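PDB 2E9Q: 11S globulin subunit beta, which serves as a seed storage protein, a nutrient reservoir of the 11S globulin family built from cupin domains. Local coordinates for residues A[74-86]-A[167-181]. Sequence-based numbering, arbitrary orientation.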
loop_
_atom_site.group_PDB
_atom_site.type_symbol
_atom_site.label_atom_id
_atom_site.label_comp_id
_atom_site.label_asym_id
_atom_site.label_seq_id
_atom_site.Cartn_x
_atom_site.Cartn_y
_atom_site.Cartn_z
ATOM N N GLY A 74 23.524 -21.480 -23.672
ATOM C CA GLY A 74 22.618 -20.362 -23.859
ATOM C C GLY A 74 22.764 -19.267 -22.819
ATOM O O GLY A 74 22.947 -19.538 -21.635
ATOM N N LEU A 75 22.678 -18.021 -23.268
ATOM C CA LEU A 75 22.790 -16.879 -22.378
ATOM C C LEU A 75 21.576 -15.942 -22.473
ATOM O O LEU A 75 21.334 -15.328 -23.507
ATOM C CB LEU A 75 24.061 -16.087 -22.705
ATOM C CG LEU A 75 24.222 -14.735 -21.992
ATOM C CD1 LEU A 75 24.529 -14.959 -20.509
ATOM C CD2 LEU A 75 25.333 -13.919 -22.660
ATOM N N LEU A 76 20.805 -15.851 -21.394
ATOM C CA LEU A 76 19.665 -14.948 -21.360
ATOM C C LEU A 76 20.300 -13.604 -21.077
ATOM O O LEU A 76 20.913 -13.408 -20.030
ATOM C CB LEU A 76 18.707 -15.328 -20.231
ATOM C CG LEU A 76 17.565 -14.352 -19.900
ATOM C CD1 LEU A 76 16.698 -14.081 -21.130
ATOM C CD2 LEU A 76 16.730 -14.950 -18.764
ATOM N N LEU A 77 20.187 -12.685 -22.021
ATOM C CA LEU A 77 20.789 -11.378 -21.860
ATOM C C LEU A 77 20.249 -10.657 -20.634
ATOM O O LEU A 77 19.100 -10.866 -20.233
ATOM C CB LEU A 77 20.551 -10.545 -23.114
ATOM C CG LEU A 77 20.939 -11.293 -24.399
ATOM C CD1 LEU A 77 20.697 -10.408 -25.602
ATOM C CD2 LEU A 77 22.405 -11.701 -24.325
ATOM N N PRO A 78 21.080 -9.791 -20.023
ATOM C CA PRO A 78 20.690 -9.032 -18.829
ATOM C C PRO A 78 19.661 -7.939 -19.048
ATOM O O PRO A 78 19.713 -7.193 -20.021
ATOM C CB PRO A 78 22.015 -8.455 -18.333
ATOM C CG PRO A 78 22.753 -8.207 -19.597
ATOM C CD PRO A 78 22.466 -9.470 -20.410
ATOM N N GLY A 79 18.731 -7.854 -18.113
ATOM C CA GLY A 79 17.716 -6.830 -18.168
ATOM C C GLY A 79 17.125 -6.677 -16.782
ATOM O O GLY A 79 17.401 -7.494 -15.895
ATOM N N PHE A 80 16.336 -5.630 -16.580
ATOM C CA PHE A 80 15.693 -5.407 -15.289
ATOM C C PHE A 80 14.237 -5.056 -15.535
ATOM O O PHE A 80 13.901 -4.541 -16.594
ATOM C CB PHE A 80 16.385 -4.281 -14.497
ATOM C CG PHE A 80 16.529 -2.984 -15.245
ATOM C CD1 PHE A 80 17.595 -2.779 -16.114
ATOM C CD2 PHE A 80 15.615 -1.950 -15.056
ATOM C CE1 PHE A 80 17.753 -1.564 -16.783
ATOM C CE2 PHE A 80 15.766 -0.736 -15.721
ATOM C CZ PHE A 80 16.837 -0.543 -16.584
ATOM N N SER A 81 13.376 -5.341 -14.563
ATOM C CA SER A 81 11.955 -5.049 -14.700
ATOM C C SER A 81 11.367 -4.279 -13.518
ATOM O O SER A 81 11.952 -4.237 -12.423
ATOM C CB SER A 81 11.165 -6.344 -14.930
ATOM O OG SER A 81 11.519 -7.341 -13.997
ATOM N N ASN A 82 10.195 -3.688 -13.756
ATOM C CA ASN A 82 9.494 -2.882 -12.764
ATOM C C ASN A 82 8.821 -3.697 -11.676
ATOM O O ASN A 82 8.238 -3.138 -10.760
ATOM C CB ASN A 82 8.447 -2.007 -13.463
ATOM C CG ASN A 82 7.361 -2.828 -14.159
ATOM O OD1 ASN A 82 7.617 -3.919 -14.670
ATOM N ND2 ASN A 82 6.149 -2.291 -14.195
ATOM N N ALA A 83 8.908 -5.016 -11.769
ATOM C CA ALA A 83 8.279 -5.881 -10.786
ATOM C C ALA A 83 9.249 -6.912 -10.219
ATOM O O ALA A 83 10.159 -7.356 -10.910
ATOM C CB ALA A 83 7.081 -6.589 -11.418
ATOM N N PRO A 84 9.064 -7.297 -8.944
ATOM C CA PRO A 84 9.922 -8.290 -8.284
ATOM C C PRO A 84 9.615 -9.656 -8.903
ATOM O O PRO A 84 8.478 -9.914 -9.339
ATOM C CB PRO A 84 9.463 -8.250 -6.827
ATOM C CG PRO A 84 8.689 -6.972 -6.705
ATOM C CD PRO A 84 8.010 -6.839 -8.028
ATOM N N LYS A 85 10.609 -10.537 -8.910
ATOM C CA LYS A 85 10.433 -11.860 -9.481
ATOM C C LYS A 85 11.029 -12.981 -8.658
ATOM O O LYS A 85 12.012 -12.806 -7.925
ATOM C CB LYS A 85 11.080 -11.935 -10.871
ATOM C CG LYS A 85 10.439 -11.091 -11.952
ATOM C CD LYS A 85 11.340 -11.073 -13.182
ATOM C CE LYS A 85 10.731 -10.271 -14.320
ATOM N NZ LYS A 85 11.533 -10.404 -15.571
ATOM N N LEU A 86 10.421 -14.144 -8.808
ATOM C CA LEU A 86 10.880 -15.352 -8.187
ATOM C C LEU A 86 11.040 -16.221 -9.421
ATOM O O LEU A 86 10.254 -16.115 -10.370
ATOM C CB LEU A 86 9.827 -15.920 -7.249
ATOM C CG LEU A 86 10.130 -15.878 -5.753
ATOM C CD1 LEU A 86 11.054 -14.738 -5.373
ATOM C CD2 LEU A 86 8.816 -15.793 -5.034
ATOM N N ALA A 167 6.822 -2.465 -4.692
ATOM C CA ALA A 167 8.003 -1.996 -5.419
ATOM C C ALA A 167 7.708 -1.394 -6.797
ATOM O O ALA A 167 8.502 -0.611 -7.314
ATOM C CB ALA A 167 9.019 -3.134 -5.559
ATOM N N ASN A 168 6.578 -1.748 -7.395
ATOM C CA ASN A 168 6.234 -1.203 -8.713
ATOM C C ASN A 168 5.329 0.013 -8.565
ATOM O O ASN A 168 4.202 -0.101 -8.100
ATOM C CB ASN A 168 5.565 -2.289 -9.564
ATOM C CG ASN A 168 4.937 -1.749 -10.835
ATOM O OD1 ASN A 168 5.388 -0.757 -11.404
ATOM N ND2 ASN A 168 3.892 -2.426 -11.297
ATOM N N GLN A 169 5.828 1.179 -8.960
ATOM C CA GLN A 169 5.051 2.406 -8.841
ATOM C C GLN A 169 4.457 2.882 -10.164
ATOM O O GLN A 169 3.876 3.964 -10.225
ATOM C CB GLN A 169 5.911 3.532 -8.262
ATOM C CG GLN A 169 6.573 3.211 -6.925
ATOM C CD GLN A 169 7.131 4.460 -6.247
ATOM O OE1 GLN A 169 7.097 5.554 -6.815
ATOM N NE2 GLN A 169 7.648 4.300 -5.034
ATOM N N ILE A 170 4.609 2.092 -11.222
ATOM C CA ILE A 170 4.071 2.499 -12.510
ATOM C C ILE A 170 2.618 2.056 -12.661
ATOM O O ILE A 170 1.704 2.748 -12.212
ATOM C CB ILE A 170 4.896 1.925 -13.673
ATOM C CG1 ILE A 170 6.368 2.310 -13.502
ATOM C CG2 ILE A 170 4.366 2.469 -14.996
ATOM C CD1 ILE A 170 7.296 1.585 -14.446
ATOM N N ASP A 171 2.410 0.913 -13.303
ATOM C CA ASP A 171 1.067 0.378 -13.503
ATOM C C ASP A 171 1.170 -1.143 -13.465
ATOM O O ASP A 171 2.272 -1.687 -13.514
ATOM C CB ASP A 171 0.485 0.878 -14.837
ATOM C CG ASP A 171 1.271 0.404 -16.029
ATOM O OD1 ASP A 171 1.114 0.997 -17.120
ATOM O OD2 ASP A 171 2.043 -0.568 -15.880
ATOM N N PRO A 172 0.029 -1.845 -13.400
ATOM C CA PRO A 172 -0.028 -3.312 -13.340
ATOM C C PRO A 172 0.467 -4.055 -14.566
ATOM O O PRO A 172 0.100 -5.206 -14.793
ATOM C CB PRO A 172 -1.501 -3.579 -13.064
ATOM C CG PRO A 172 -2.156 -2.513 -13.880
ATOM C CD PRO A 172 -1.329 -1.286 -13.544
ATOM N N TYR A 173 1.321 -3.404 -15.338
ATOM C CA TYR A 173 1.858 -3.996 -16.546
ATOM C C TYR A 173 3.379 -4.196 -16.480
ATOM O O TYR A 173 4.143 -3.283 -16.170
ATOM C CB TYR A 173 1.490 -3.131 -17.756
ATOM C CG TYR A 173 0.010 -3.150 -18.072
ATOM C CD1 TYR A 173 -0.605 -4.311 -18.528
ATOM C CD2 TYR A 173 -0.779 -2.014 -17.897
ATOM C CE1 TYR A 173 -1.968 -4.347 -18.801
ATOM C CE2 TYR A 173 -2.145 -2.038 -18.167
ATOM C CZ TYR A 173 -2.732 -3.207 -18.619
ATOM O OH TYR A 173 -4.083 -3.236 -18.891
ATOM N N LEU A 174 3.790 -5.432 -16.745
ATOM C CA LEU A 174 5.181 -5.842 -16.701
ATOM C C LEU A 174 6.048 -5.252 -17.822
ATOM O O LEU A 174 5.698 -5.306 -19.004
ATOM C CB LEU A 174 5.236 -7.370 -16.716
ATOM C CG LEU A 174 6.560 -8.050 -16.384
ATOM C CD1 LEU A 174 7.031 -7.572 -15.031
ATOM C CD2 LEU A 174 6.377 -9.562 -16.395
ATOM N N ARG A 175 7.178 -4.674 -17.430
ATOM C CA ARG A 175 8.109 -4.058 -18.365
ATOM C C ARG A 175 9.516 -4.597 -18.089
ATOM O O ARG A 175 9.970 -4.605 -16.947
ATOM C CB ARG A 175 8.107 -2.535 -18.186
ATOM C CG ARG A 175 6.746 -1.863 -18.333
ATOM C CD ARG A 175 6.860 -0.351 -18.196
ATOM N NE ARG A 175 5.628 0.356 -18.549
ATOM C CZ ARG A 175 4.478 0.244 -17.892
ATOM N NH1 ARG A 175 4.384 -0.552 -16.834
ATOM N NH2 ARG A 175 3.416 0.935 -18.293
ATOM N N LYS A 176 10.211 -5.062 -19.119
ATOM C CA LYS A 176 11.570 -5.521 -18.901
ATOM C C LYS A 176 12.530 -4.725 -19.779
ATOM O O LYS A 176 12.397 -4.691 -21.000
ATOM C CB LYS A 176 11.714 -7.027 -19.150
ATOM C CG LYS A 176 13.081 -7.530 -18.689
ATOM C CD LYS A 176 13.215 -9.031 -18.603
ATOM C CE LYS A 176 14.685 -9.394 -18.368
ATOM N NZ LYS A 176 14.921 -10.847 -18.289
ATOM N N PHE A 177 13.481 -4.060 -19.129
ATOM C CA PHE A 177 14.491 -3.231 -19.792
ATOM C C PHE A 177 15.775 -4.030 -20.028
ATOM O O PHE A 177 16.512 -4.332 -19.082
ATOM C CB PHE A 177 14.828 -1.998 -18.929
ATOM C CG PHE A 177 13.636 -1.144 -18.579
ATOM C CD1 PHE A 177 12.660 -1.609 -17.702
ATOM C CD2 PHE A 177 13.480 0.116 -19.141
ATOM C CE1 PHE A 177 11.538 -0.826 -17.391
ATOM C CE2 PHE A 177 12.356 0.907 -18.834
ATOM C CZ PHE A 177 11.390 0.428 -17.960
ATOM N N TYR A 178 16.045 -4.350 -21.289
ATOM C CA TYR A 178 17.232 -5.111 -21.654
ATOM C C TYR A 178 18.429 -4.212 -21.924
ATOM O O TYR A 178 18.300 -3.165 -22.565
ATOM C CB TYR A 178 16.953 -5.981 -22.895
ATOM C CG TYR A 178 16.227 -7.262 -22.577
ATOM C CD1 TYR A 178 14.830 -7.330 -22.566
ATOM C CD2 TYR A 178 16.942 -8.404 -22.232
ATOM C CE1 TYR A 178 14.169 -8.517 -22.212
ATOM C CE2 TYR A 178 16.298 -9.583 -21.878
ATOM C CZ TYR A 178 14.920 -9.638 -21.868
ATOM O OH TYR A 178 14.332 -10.828 -21.503
ATOM N N LEU A 179 19.595 -4.624 -21.432
ATOM C CA LEU A 179 20.815 -3.847 -21.636
ATOM C C LEU A 179 21.479 -4.154 -22.980
ATOM O O LEU A 179 22.241 -3.339 -23.495
ATOM C CB LEU A 179 21.820 -4.109 -20.514
ATOM C CG LEU A 179 21.400 -3.870 -19.056
ATOM C CD1 LEU A 179 22.655 -3.721 -18.210
ATOM C CD2 LEU A 179 20.559 -2.625 -18.936
ATOM N N ALA A 180 21.192 -5.324 -23.546
ATOM C CA ALA A 180 21.784 -5.700 -24.832
ATOM C C ALA A 180 20.830 -6.474 -25.727
ATOM O O ALA A 180 19.780 -6.936 -25.283
ATOM C CB ALA A 180 23.036 -6.524 -24.608
ATOM N N GLY A 181 21.216 -6.625 -26.994
ATOM C CA GLY A 181 20.400 -7.362 -27.944
ATOM C C GLY A 181 19.182 -6.600 -28.424
ATOM O O GLY A 181 19.057 -5.403 -28.208
HETATM O O HOH W 1 17.698 -11.209 -18.133
HETATM O O HOH W 2 13.147 -12.768 -16.534
#
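The F80 ring lies over F177 CB, which sits above one face, 3.5 Å from the centroid. The two rings are near parallel, 5° apart, but slid so far that they barely overlap. F80 CG sits between backbone N and carbonyl carbon (chi1 53°), which turns the ring back over F177. L179 CD2 meets the F80 ring at its edge, 3.7 Å from CE1. With the ring cut back to an alanine, F177 CB and L179 CD2 would probably face a gap, and Y339 of the second subunit would lose its stacking partner. Alongside, the strands pair antiparallel, and F177 N hydrogen-bonds to F80 O at 2.6 Å. G79 has no room for a side chain against F177 O.

Past the strand, the N82 side chain reaches into the 168-175 loop. Its OD1 takes R175 N at 2.9 Å, from above the carbonyl plane, and its ND2 gives to Y173 O at 3.0 Å. The K85 and K176 side is looser: their NZ atoms stand 4.4 Å apart and share a water. At the outer end A167, partly exposed, touches P84 CG with CB at 4.0 Å.

Strand 176-178 pairs with strand 74-81 in the N-terminal cupin barrel. Strands 145-149 and 242-244 also pair with 74-81.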